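Local coordinates for protein YibA (PDB 1OYZ) that is of uncertain function, with an oxidoreductase activity only tentatively assigned, and folds into an all-helical array that includes HEAT repeats, at residues G246-L257 with I270-S280; D72-I83 with T110-K121. All coordinates share one frame; numbering follows the deposited sequence.

Contact 1: residues G246-L257 with I270-S280; sequences GELGDKTLLPVL and ITSAIDKLKRS
G246 and A273 bring their backbones together, with CA atoms 3.8 Å apart; where the second helix of 246-257 passes helix 268-277, the nearest CA atoms are those of L257 and I270, 6.4 Å apart. A side chain on G246 would collide with A273, so the absence of CB is what permits this approach; A273 CB rests on G246 CA. The chain leaves helix 239-248 at G249 with positive phi (71°), and D250 OD2 accepts from T252 N in an Asx turn before helix 254-261 begins. L257 is a knob in the hole formed by I270, A273, I274 and L277, its CB 3.6 Å from I274 CG1. L277 divides its branches: CD1 meets L254 CD2 at 3.5 Å and also L257 CD1, whereas CD2 presses on G249 CA at 3.4 Å, tighter than usual for carbon atoms. K251, bent at chi4 (46°), turns NZ to OXT of the C-terminal S280 in a 3.0 Å salt bridge and to L277 O in a 3.1 Å hydrogen bond; a water bonds to both NZ and L277 O. S280 is poorly ordered. K276, whose main partner is E243 OE1, also reaches E247 OE2 on that oxygen's anti lone pair in a longer salt bridge of 3.3 Å. The chemistry thus implies an apolar centre with charge pairing at its margins, where K251 probably offsets the negative charge of the terminal carboxylate.

Contact 2: residues D72-I83 with T110-K121; sequences DIGAFILGQIKI and TAIESTAQRCKK
The guanidinium of R118 has I83 CD1 over one face, 3.4 Å above its plane, and K121 NZ over the opposite face, both offset toward the rim; L78 O and I81 O lie at its edge. The setting is two nearly parallel helices, 72-80 and 110-121, in an all-helical array consistent with the HEAT repeats recognised in this protein, their axes 13° apart and 7.8 Å at closest approach. R118 NH1 donates to L78 O at 2.7 Å and to I81 O at 3.1 Å, the second bond being the straighter (163° at the hydrogen). Bends at chi2 and chi3 fold the arginine back to these carbonyls, in the C-terminal part of 72-83. NH2 reaches I83 N through a water, by a weak bond on the arginine side. A leucine in place of R118 would probably leave the carbonyls of L78 and I81 without this shared donor and free residues 78-81 to shift. One turn before R118, S114 comes up to G79 with CA atoms 3.8 Å apart, and a CB on the glycine would run into S114 OG. T110 turns its CG2, set anti to the backbone N, against F76 CB at 3.7 Å, while its hydroxyl lies so close to D72 OD1 that the bond between them is doubtful as modelled. Q48 of helix 37-50 bonds to F76 O from outside the pair. S114 OG donates to A75 O at 2.6 Å, standing 45° out of the carbonyl plane, and receives a bond from a water that also donates to F76 O.

In the fold
Contact 2 comes first along the chain and closes before contact 1 opens, so the two are in series. Their centres lie 45 Å apart on opposite sides of the chain's centre, and their nearest atoms are still about 24 Å from each other. They share no helix: contact 2 joins helices 68-80 and 105-121, whereas contact 1 joins helices 239-248 and 254-261 to the terminal helix 268-277. Contact 1 packs the C-terminal end of the array, 31 Å from the chain's centre; contact 2 lies inside it, flanked by helices 37-50 and 53-63 and by helices 126-136 and 142-153. This spacing fits an elongated array held together by successive local helix contacts.

Contact 1: residues G246-L257 with I270-S280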
loop_
_atom_site.group_PDB
_atom_site.type_symbol
_atom_site.label_atom_id
_atom_site.label_comp_id
_atom_site.label_asym_id
_atom_site.label_seq_id
_atom_site.Cartn_x
_atom_site.Cartn_y
_atom_site.Cartn_z
ATOM N N GLY A 246 -0.025 -23.785 -10.008
ATOM C CA GLY A 246 -0.383 -23.909 -11.418
ATOM C C GLY A 246 0.432 -22.964 -12.286
ATOM O O GLY A 246 0.801 -23.282 -13.423
ATOM N N GLU A 247 0.718 -21.789 -11.742
ATOM C CA GLU A 247 1.496 -20.792 -12.447
ATOM C C GLU A 247 2.966 -21.198 -12.642
ATOM O O GLU A 247 3.534 -20.924 -13.687
ATOM C CB GLU A 247 1.420 -19.453 -11.703
ATOM C CG GLU A 247 0.103 -18.717 -11.874
ATOM C CD GLU A 247 -0.136 -18.304 -13.316
ATOM O OE1 GLU A 247 0.803 -17.713 -13.926
ATOM O OE2 GLU A 247 -1.259 -18.567 -13.842
ATOM N N LEU A 248 3.570 -21.840 -11.644
ATOM C CA LEU A 248 4.973 -22.252 -11.731
ATOM C C LEU A 248 5.273 -23.085 -12.989
ATOM O O LEU A 248 6.356 -22.976 -13.560
ATOM C CB LEU A 248 5.379 -23.047 -10.493
ATOM C CG LEU A 248 6.813 -23.614 -10.493
ATOM C CD1 LEU A 248 7.841 -22.458 -10.502
ATOM C CD2 LEU A 248 6.994 -24.477 -9.253
ATOM N N GLY A 249 4.312 -23.899 -13.428
ATOM C CA GLY A 249 4.506 -24.703 -14.638
ATOM C C GLY A 249 5.494 -25.873 -14.550
ATOM O O GLY A 249 6.078 -26.308 -15.555
ATOM N N ASP A 250 5.666 -26.380 -13.336
ATOM C CA ASP A 250 6.571 -27.492 -13.058
ATOM C C ASP A 250 5.716 -28.737 -12.724
ATOM O O ASP A 250 5.022 -28.776 -11.693
ATOM C CB ASP A 250 7.467 -27.097 -11.885
ATOM C CG ASP A 250 8.558 -28.117 -11.601
ATOM O OD1 ASP A 250 9.683 -27.663 -11.296
ATOM O OD2 ASP A 250 8.295 -29.346 -11.657
ATOM N N LYS A 251 5.773 -29.750 -13.582
ATOM C CA LYS A 251 4.955 -30.947 -13.382
ATOM C C LYS A 251 5.297 -31.773 -12.164
ATOM O O LYS A 251 4.655 -32.782 -11.895
ATOM C CB LYS A 251 4.986 -31.816 -14.630
ATOM C CG LYS A 251 4.457 -31.130 -15.895
ATOM C CD LYS A 251 4.376 -32.133 -17.070
ATOM C CE LYS A 251 3.678 -31.532 -18.283
ATOM N NZ LYS A 251 4.210 -30.149 -18.539
ATOM N N THR A 252 6.301 -31.346 -11.416
ATOM C CA THR A 252 6.660 -32.069 -10.216
ATOM C C THR A 252 5.500 -31.993 -9.227
ATOM O O THR A 252 5.377 -32.826 -8.335
ATOM C CB THR A 252 7.879 -31.456 -9.510
ATOM O OG1 THR A 252 8.962 -31.358 -10.429
ATOM C CG2 THR A 252 8.286 -32.325 -8.332
ATOM N N LEU A 253 4.663 -30.978 -9.382
ATOM C CA LEU A 253 3.549 -30.802 -8.474
ATOM C C LEU A 253 2.254 -31.503 -8.859
ATOM O O LEU A 253 1.268 -31.419 -8.130
ATOM C CB LEU A 253 3.257 -29.315 -8.267
ATOM C CG LEU A 253 4.371 -28.506 -7.614
ATOM C CD1 LEU A 253 5.442 -28.281 -8.628
ATOM C CD2 LEU A 253 3.856 -27.155 -7.145
ATOM N N LEU A 254 2.236 -32.197 -9.991
ATOM C CA LEU A 254 1.009 -32.870 -10.381
ATOM C C LEU A 254 0.570 -33.942 -9.408
ATOM O O LEU A 254 -0.579 -33.982 -9.014
ATOM C CB LEU A 254 1.140 -33.455 -11.789
ATOM C CG LEU A 254 1.108 -32.401 -12.900
ATOM C CD1 LEU A 254 1.483 -33.034 -14.249
ATOM C CD2 LEU A 254 -0.273 -31.796 -12.982
ATOM N N PRO A 255 1.489 -34.811 -8.975
ATOM C CA PRO A 255 1.086 -35.865 -8.039
ATOM C C PRO A 255 0.335 -35.361 -6.812
ATOM O O PRO A 255 -0.763 -35.836 -6.513
ATOM C CB PRO A 255 2.419 -36.522 -7.679
ATOM C CG PRO A 255 3.216 -36.346 -8.954
ATOM C CD PRO A 255 2.941 -34.888 -9.234
ATOM N N VAL A 256 0.923 -34.383 -6.122
ATOM C CA VAL A 256 0.326 -33.826 -4.927
ATOM C C VAL A 256 -0.989 -33.131 -5.227
ATOM O O VAL A 256 -1.910 -33.184 -4.428
ATOM C CB VAL A 256 1.278 -32.814 -4.244
ATOM C CG1 VAL A 256 2.534 -33.515 -3.781
ATOM C CG2 VAL A 256 1.646 -31.704 -5.217
ATOM N N LEU A 257 -1.070 -32.462 -6.373
ATOM C CA LEU A 257 -2.303 -31.771 -6.737
ATOM C C LEU A 257 -3.378 -32.830 -6.916
ATOM O O LEU A 257 -4.489 -32.716 -6.383
ATOM C CB LEU A 257 -2.131 -30.963 -8.035
ATOM C CG LEU A 257 -1.268 -29.692 -7.955
ATOM C CD1 LEU A 257 -1.140 -29.087 -9.344
ATOM C CD2 LEU A 257 -1.852 -28.664 -6.974
ATOM N N ILE A 270 -7.949 -26.460 -7.664
ATOM C CA ILE A 270 -6.920 -27.477 -7.785
ATOM C C ILE A 270 -6.905 -27.964 -9.249
ATOM O O ILE A 270 -5.845 -28.047 -9.895
ATOM C CB ILE A 270 -7.238 -28.652 -6.817
ATOM C CG1 ILE A 270 -7.277 -28.124 -5.382
ATOM C CG2 ILE A 270 -6.212 -29.775 -6.965
ATOM C CD1 ILE A 270 -7.642 -29.157 -4.339
ATOM N N THR A 271 -8.090 -28.250 -9.775
ATOM C CA THR A 271 -8.208 -28.723 -11.145
ATOM C C THR A 271 -7.664 -27.688 -12.101
ATOM O O THR A 271 -7.046 -28.031 -13.106
ATOM C CB THR A 271 -9.681 -29.046 -11.486
ATOM O OG1 THR A 271 -10.130 -30.110 -10.640
ATOM C CG2 THR A 271 -9.833 -29.479 -12.947
ATOM N N SER A 272 -7.868 -26.415 -11.780
ATOM C CA SER A 272 -7.364 -25.337 -12.637
ATOM C C SER A 272 -5.851 -25.397 -12.747
ATOM O O SER A 272 -5.283 -25.313 -13.827
ATOM C CB SER A 272 -7.727 -23.959 -12.075
ATOM O OG SER A 272 -9.126 -23.769 -12.064
ATOM N N ALA A 273 -5.211 -25.509 -11.596
ATOM C CA ALA A 273 -3.767 -25.562 -11.543
ATOM C C ALA A 273 -3.331 -26.784 -12.338
ATOM O O ALA A 273 -2.394 -26.709 -13.132
ATOM C CB ALA A 273 -3.299 -25.657 -10.093
ATOM N N ILE A 274 -4.010 -27.908 -12.143
ATOM C CA ILE A 274 -3.647 -29.111 -12.879
ATOM C C ILE A 274 -3.756 -28.941 -14.395
ATOM O O ILE A 274 -2.911 -29.440 -15.152
ATOM C CB ILE A 274 -4.504 -30.291 -12.450
ATOM C CG1 ILE A 274 -4.243 -30.590 -10.969
ATOM C CG2 ILE A 274 -4.210 -31.484 -13.351
ATOM C CD1 ILE A 274 -4.946 -31.806 -10.448
ATOM N N ASP A 275 -4.785 -28.228 -14.834
ATOM C CA ASP A 275 -4.999 -27.993 -16.261
ATOM C C ASP A 275 -3.879 -27.175 -16.861
ATOM O O ASP A 275 -3.473 -27.413 -17.997
ATOM C CB ASP A 275 -6.331 -27.281 -16.482
ATOM C CG ASP A 275 -7.504 -28.134 -16.054
ATOM O OD1 ASP A 275 -7.496 -29.325 -16.422
ATOM O OD2 ASP A 275 -8.425 -27.635 -15.358
ATOM N N LYS A 276 -3.396 -26.205 -16.089
ATOM C CA LYS A 276 -2.298 -25.348 -16.534
ATOM C C LYS A 276 -0.993 -26.128 -16.682
ATOM O O LYS A 276 -0.239 -25.914 -17.627
ATOM C CB LYS A 276 -2.074 -24.206 -15.543
ATOM C CG LYS A 276 -3.219 -23.234 -15.461
ATOM C CD LYS A 276 -2.902 -22.109 -14.496
ATOM C CE LYS A 276 -4.170 -21.376 -14.088
ATOM N NZ LYS A 276 -3.919 -20.327 -13.051
ATOM N N LEU A 277 -0.737 -27.025 -15.734
ATOM C CA LEU A 277 0.470 -27.831 -15.750
ATOM C C LEU A 277 0.508 -28.771 -16.932
ATOM O O LEU A 277 1.510 -28.845 -17.650
ATOM C CB LEU A 277 0.597 -28.642 -14.454
ATOM C CG LEU A 277 0.995 -27.832 -13.224
ATOM C CD1 LEU A 277 1.232 -28.734 -12.012
ATOM C CD2 LEU A 277 2.254 -27.071 -13.565
ATOM N N LYS A 278 -0.590 -29.489 -17.135
ATOM C CA LYS A 278 -0.666 -30.438 -18.227
ATOM C C LYS A 278 -0.455 -29.770 -19.566
ATOM O O LYS A 278 -0.239 -30.443 -20.564
ATOM C CB LYS A 278 -1.996 -31.169 -18.185
ATOM C CG LYS A 278 -2.047 -32.193 -17.085
ATOM C CD LYS A 278 -3.389 -32.860 -17.076
ATOM C CE LYS A 278 -3.440 -34.039 -16.130
ATOM N NZ LYS A 278 -4.821 -34.628 -16.162
ATOM N N ARG A 279 -0.506 -28.441 -19.575
ATOM C CA ARG A 279 -0.287 -27.687 -20.798
ATOM C C ARG A 279 1.201 -27.386 -20.956
ATOM O O ARG A 279 1.929 -27.249 -19.966
ATOM C CB ARG A 279 -1.092 -26.385 -20.789
ATOM C CG ARG A 279 -2.524 -26.560 -21.265
ATOM C CD ARG A 279 -3.152 -25.232 -21.691
ATOM N NE ARG A 279 -3.991 -24.638 -20.654
ATOM C CZ ARG A 279 -3.557 -23.821 -19.700
ATOM N NH1 ARG A 279 -2.273 -23.479 -19.641
ATOM N NH2 ARG A 279 -4.413 -23.345 -18.801
ATOM N N SER A 280 1.637 -27.292 -22.212
ATOM C CA SER A 280 3.037 -27.039 -22.576
ATOM C C SER A 280 3.837 -28.331 -22.381
ATOM O O SER A 280 4.549 -28.728 -23.333
ATOM C CB SER A 280 3.655 -25.903 -21.729
ATOM O OG SER A 280 4.233 -26.390 -20.523
ATOM O OXT SER A 280 3.743 -28.926 -21.281
HETATM O O HOH W 1 3.760 -27.277 -17.883
#

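Contact 2: residues D72-I83 with T110-K121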
loop_
_atom_site.group_PDB
_atom_site.type_symbol
_atom_site.label_atom_id
_atom_site.label_comp_id
_atom_site.label_asym_id
_atom_site.label_seq_id
_atom_site.Cartn_x
_atom_site.Cartn_y
_atom_site.Cartn_z
ATOM N N ASP A 72 -0.363 17.651 10.583
ATOM C CA ASP A 72 -0.727 16.371 10.036
ATOM C C ASP A 72 -2.112 16.480 9.387
ATOM O O ASP A 72 -2.299 16.145 8.218
ATOM C CB ASP A 72 -0.697 15.357 11.172
ATOM C CG ASP A 72 -0.967 13.961 10.711
ATOM O OD1 ASP A 72 -0.281 13.477 9.804
ATOM O OD2 ASP A 72 -1.867 13.338 11.268
ATOM N N ILE A 73 -3.070 16.982 10.155
ATOM C CA ILE A 73 -4.424 17.172 9.682
ATOM C C ILE A 73 -4.513 18.082 8.432
ATOM O O ILE A 73 -5.329 17.852 7.525
ATOM C CB ILE A 73 -5.291 17.766 10.815
ATOM C CG1 ILE A 73 -6.252 16.703 11.339
ATOM C CG2 ILE A 73 -6.011 19.004 10.343
ATOM C CD1 ILE A 73 -7.160 16.062 10.288
ATOM N N GLY A 74 -3.703 19.127 8.399
ATOM C CA GLY A 74 -3.714 20.002 7.242
ATOM C C GLY A 74 -3.206 19.311 5.985
ATOM O O GLY A 74 -3.784 19.452 4.901
ATOM N N ALA A 75 -2.113 18.572 6.139
ATOM C CA ALA A 75 -1.516 17.843 5.033
ATOM C C ALA A 75 -2.470 16.731 4.591
ATOM O O ALA A 75 -2.582 16.446 3.404
ATOM C CB ALA A 75 -0.182 17.261 5.456
ATOM N N PHE A 76 -3.172 16.124 5.543
ATOM C CA PHE A 76 -4.137 15.065 5.207
ATOM C C PHE A 76 -5.246 15.667 4.330
ATOM O O PHE A 76 -5.549 15.165 3.245
ATOM C CB PHE A 76 -4.748 14.478 6.488
ATOM C CG PHE A 76 -5.863 13.473 6.248
ATOM C CD1 PHE A 76 -5.616 12.276 5.572
ATOM C CD2 PHE A 76 -7.150 13.709 6.754
ATOM C CE1 PHE A 76 -6.623 11.323 5.409
ATOM C CE2 PHE A 76 -8.172 12.764 6.600
ATOM C CZ PHE A 76 -7.912 11.561 5.924
ATOM N N ILE A 77 -5.840 16.751 4.800
ATOM C CA ILE A 77 -6.900 17.399 4.052
ATOM C C ILE A 77 -6.439 17.728 2.648
ATOM O O ILE A 77 -7.119 17.429 1.658
ATOM C CB ILE A 77 -7.376 18.692 4.771
ATOM C CG1 ILE A 77 -8.163 18.327 6.016
ATOM C CG2 ILE A 77 -8.311 19.492 3.887
ATOM C CD1 ILE A 77 -8.548 19.502 6.855
ATOM N N LEU A 78 -5.258 18.320 2.574
ATOM C CA LEU A 78 -4.657 18.740 1.316
ATOM C C LEU A 78 -4.425 17.608 0.307
ATOM O O LEU A 78 -4.331 17.850 -0.888
ATOM C CB LEU A 78 -3.341 19.470 1.637
ATOM C CG LEU A 78 -3.238 20.997 1.453
ATOM C CD1 LEU A 78 -4.572 21.660 1.646
ATOM C CD2 LEU A 78 -2.190 21.579 2.394
ATOM N N GLY A 79 -4.342 16.373 0.770
ATOM C CA GLY A 79 -4.122 15.286 -0.175
ATOM C C GLY A 79 -5.312 14.915 -1.056
ATOM O O GLY A 79 -5.137 14.341 -2.133
ATOM N N GLN A 80 -6.529 15.241 -0.630
ATOM C CA GLN A 80 -7.689 14.881 -1.441
ATOM C C GLN A 80 -8.704 15.999 -1.763
ATOM O O GLN A 80 -9.548 15.841 -2.642
ATOM C CB GLN A 80 -8.382 13.674 -0.783
ATOM C CG GLN A 80 -7.513 12.405 -0.814
ATOM C CD GLN A 80 -7.980 11.329 0.146
ATOM O OE1 GLN A 80 -9.022 10.711 -0.061
ATOM N NE2 GLN A 80 -7.211 11.101 1.211
ATOM N N ILE A 81 -8.612 17.128 -1.067
ATOM C CA ILE A 81 -9.516 18.251 -1.285
ATOM C C ILE A 81 -9.309 18.814 -2.696
ATOM O O ILE A 81 -8.204 18.754 -3.243
ATOM C CB ILE A 81 -9.237 19.364 -0.243
ATOM C CG1 ILE A 81 -10.436 20.318 -0.122
ATOM C CG2 ILE A 81 -7.985 20.143 -0.642
ATOM C CD1 ILE A 81 -10.356 21.241 1.115
ATOM N N LYS A 82 -10.371 19.346 -3.294
ATOM C CA LYS A 82 -10.247 19.943 -4.618
ATOM C C LYS A 82 -9.583 21.321 -4.489
ATOM O O LYS A 82 -9.866 22.078 -3.557
ATOM C CB LYS A 82 -11.621 20.064 -5.280
ATOM C CG LYS A 82 -12.155 18.728 -5.798
ATOM C CD LYS A 82 -13.402 18.918 -6.658
ATOM C CE LYS A 82 -13.592 17.764 -7.624
ATOM N NZ LYS A 82 -14.552 18.156 -8.695
ATOM N N ILE A 83 -8.680 21.627 -5.412
ATOM C CA ILE A 83 -7.967 22.899 -5.403
ATOM C C ILE A 83 -7.853 23.465 -6.800
ATOM O O ILE A 83 -7.620 22.736 -7.765
ATOM C CB ILE A 83 -6.524 22.766 -4.856
ATOM C CG1 ILE A 83 -5.744 21.779 -5.711
ATOM C CG2 ILE A 83 -6.550 22.339 -3.378
ATOM C CD1 ILE A 83 -4.346 21.504 -5.205
ATOM N N THR A 110 2.076 11.189 6.509
ATOM C CA THR A 110 0.824 11.694 5.951
ATOM C C THR A 110 1.081 12.519 4.690
ATOM O O THR A 110 0.418 12.326 3.664
ATOM C CB THR A 110 0.074 12.580 6.993
ATOM O OG1 THR A 110 -0.304 11.767 8.094
ATOM C CG2 THR A 110 -1.216 13.236 6.383
ATOM N N ALA A 111 2.067 13.407 4.752
ATOM C CA ALA A 111 2.381 14.256 3.604
ATOM C C ALA A 111 2.751 13.436 2.385
ATOM O O ALA A 111 2.283 13.735 1.283
ATOM C CB ALA A 111 3.494 15.248 3.954
ATOM N N ILE A 112 3.593 12.413 2.562
ATOM C CA ILE A 112 3.970 11.543 1.445
ATOM C C ILE A 112 2.680 10.881 0.900
ATOM O O ILE A 112 2.470 10.823 -0.299
ATOM C CB ILE A 112 4.980 10.416 1.909
ATOM C CG1 ILE A 112 6.341 11.017 2.326
ATOM C CG2 ILE A 112 5.232 9.426 0.789
ATOM C CD1 ILE A 112 7.228 9.995 3.103
ATOM N N GLU A 113 1.806 10.391 1.782
ATOM C CA GLU A 113 0.555 9.791 1.293
ATOM C C GLU A 113 -0.268 10.841 0.521
ATOM O O GLU A 113 -0.854 10.531 -0.526
ATOM C CB GLU A 113 -0.253 9.198 2.459
ATOM C CG GLU A 113 0.359 7.879 2.958
ATOM C CD GLU A 113 0.134 7.598 4.441
ATOM O OE1 GLU A 113 -0.634 8.331 5.102
ATOM O OE2 GLU A 113 0.732 6.625 4.951
ATOM N N SER A 114 -0.295 12.086 1.015
ATOM C CA SER A 114 -1.017 13.140 0.301
ATOM C C SER A 114 -0.344 13.489 -1.045
ATOM O O SER A 114 -1.058 13.751 -2.024
ATOM C CB SER A 114 -1.177 14.394 1.189
ATOM O OG SER A 114 -2.047 14.151 2.300
ATOM N N THR A 115 1.000 13.479 -1.154
ATOM C CA THR A 115 1.593 13.799 -2.472
ATOM C C THR A 115 1.215 12.682 -3.464
ATOM O O THR A 115 1.112 12.924 -4.679
ATOM C CB THR A 115 3.183 13.928 -2.509
ATOM O OG1 THR A 115 3.778 12.681 -2.130
ATOM C CG2 THR A 115 3.710 15.080 -1.606
ATOM N N ALA A 116 1.011 11.471 -2.947
ATOM C CA ALA A 116 0.638 10.321 -3.781
ATOM C C ALA A 116 -0.780 10.563 -4.318
ATOM O O ALA A 116 -1.038 10.409 -5.512
ATOM C CB ALA A 116 0.684 9.019 -2.948
ATOM N N GLN A 117 -1.679 10.959 -3.417
ATOM C CA GLN A 117 -3.050 11.255 -3.783
ATOM C C GLN A 117 -3.052 12.282 -4.913
ATOM O O GLN A 117 -3.664 12.072 -5.959
ATOM C CB GLN A 117 -3.799 11.851 -2.607
ATOM C CG GLN A 117 -3.794 11.031 -1.347
ATOM C CD GLN A 117 -4.743 9.862 -1.404
ATOM O OE1 GLN A 117 -5.271 9.436 -0.375
ATOM N NE2 GLN A 117 -4.961 9.323 -2.600
ATOM N N ARG A 118 -2.353 13.391 -4.698
ATOM C CA ARG A 118 -2.311 14.456 -5.690
ATOM C C ARG A 118 -1.708 14.015 -7.029
ATOM O O ARG A 118 -2.149 14.454 -8.092
ATOM C CB ARG A 118 -1.538 15.671 -5.138
ATOM C CG ARG A 118 -2.046 16.192 -3.785
ATOM C CD ARG A 118 -2.440 17.682 -3.833
ATOM N NE ARG A 118 -3.463 17.925 -4.850
ATOM C CZ ARG A 118 -4.767 18.044 -4.624
ATOM N NH1 ARG A 118 -5.258 17.962 -3.394
ATOM N NH2 ARG A 118 -5.597 18.211 -5.651
ATOM N N CYS A 119 -0.708 13.142 -6.988
ATOM C CA CYS A 119 -0.081 12.685 -8.219
ATOM C C CYS A 119 -1.070 11.845 -9.031
ATOM O O CYS A 119 -1.204 12.002 -10.255
ATOM C CB CYS A 119 1.163 11.861 -7.905
ATOM S SG CYS A 119 2.166 11.418 -9.362
ATOM N N LYS A 120 -1.773 10.956 -8.350
ATOM C CA LYS A 120 -2.726 10.134 -9.055
ATOM C C LYS A 120 -3.709 11.027 -9.821
ATOM O O LYS A 120 -4.013 10.756 -10.984
ATOM C CB LYS A 120 -3.461 9.234 -8.079
ATOM C CG LYS A 120 -4.142 8.081 -8.758
ATOM C CD LYS A 120 -4.735 7.141 -7.732
ATOM C CE LYS A 120 -5.285 5.888 -8.392
ATOM N NZ LYS A 120 -5.802 4.944 -7.356
ATOM N N LYS A 121 -4.188 12.097 -9.188
ATOM C CA LYS A 121 -5.118 12.992 -9.864
ATOM C C LYS A 121 -4.439 13.864 -10.940
ATOM O O LYS A 121 -5.101 14.413 -11.820
ATOM C CB LYS A 121 -5.831 13.918 -8.862
ATOM C CG LYS A 121 -6.624 13.213 -7.749
ATOM C CD LYS A 121 -7.790 14.090 -7.270
ATOM C CE LYS A 121 -7.880 14.213 -5.743
ATOM N NZ LYS A 121 -6.663 14.835 -5.131
HETATM O O HOH W 2 -4.979 12.812 2.120
HETATM O O HOH W 3 -7.964 19.184 -6.852
#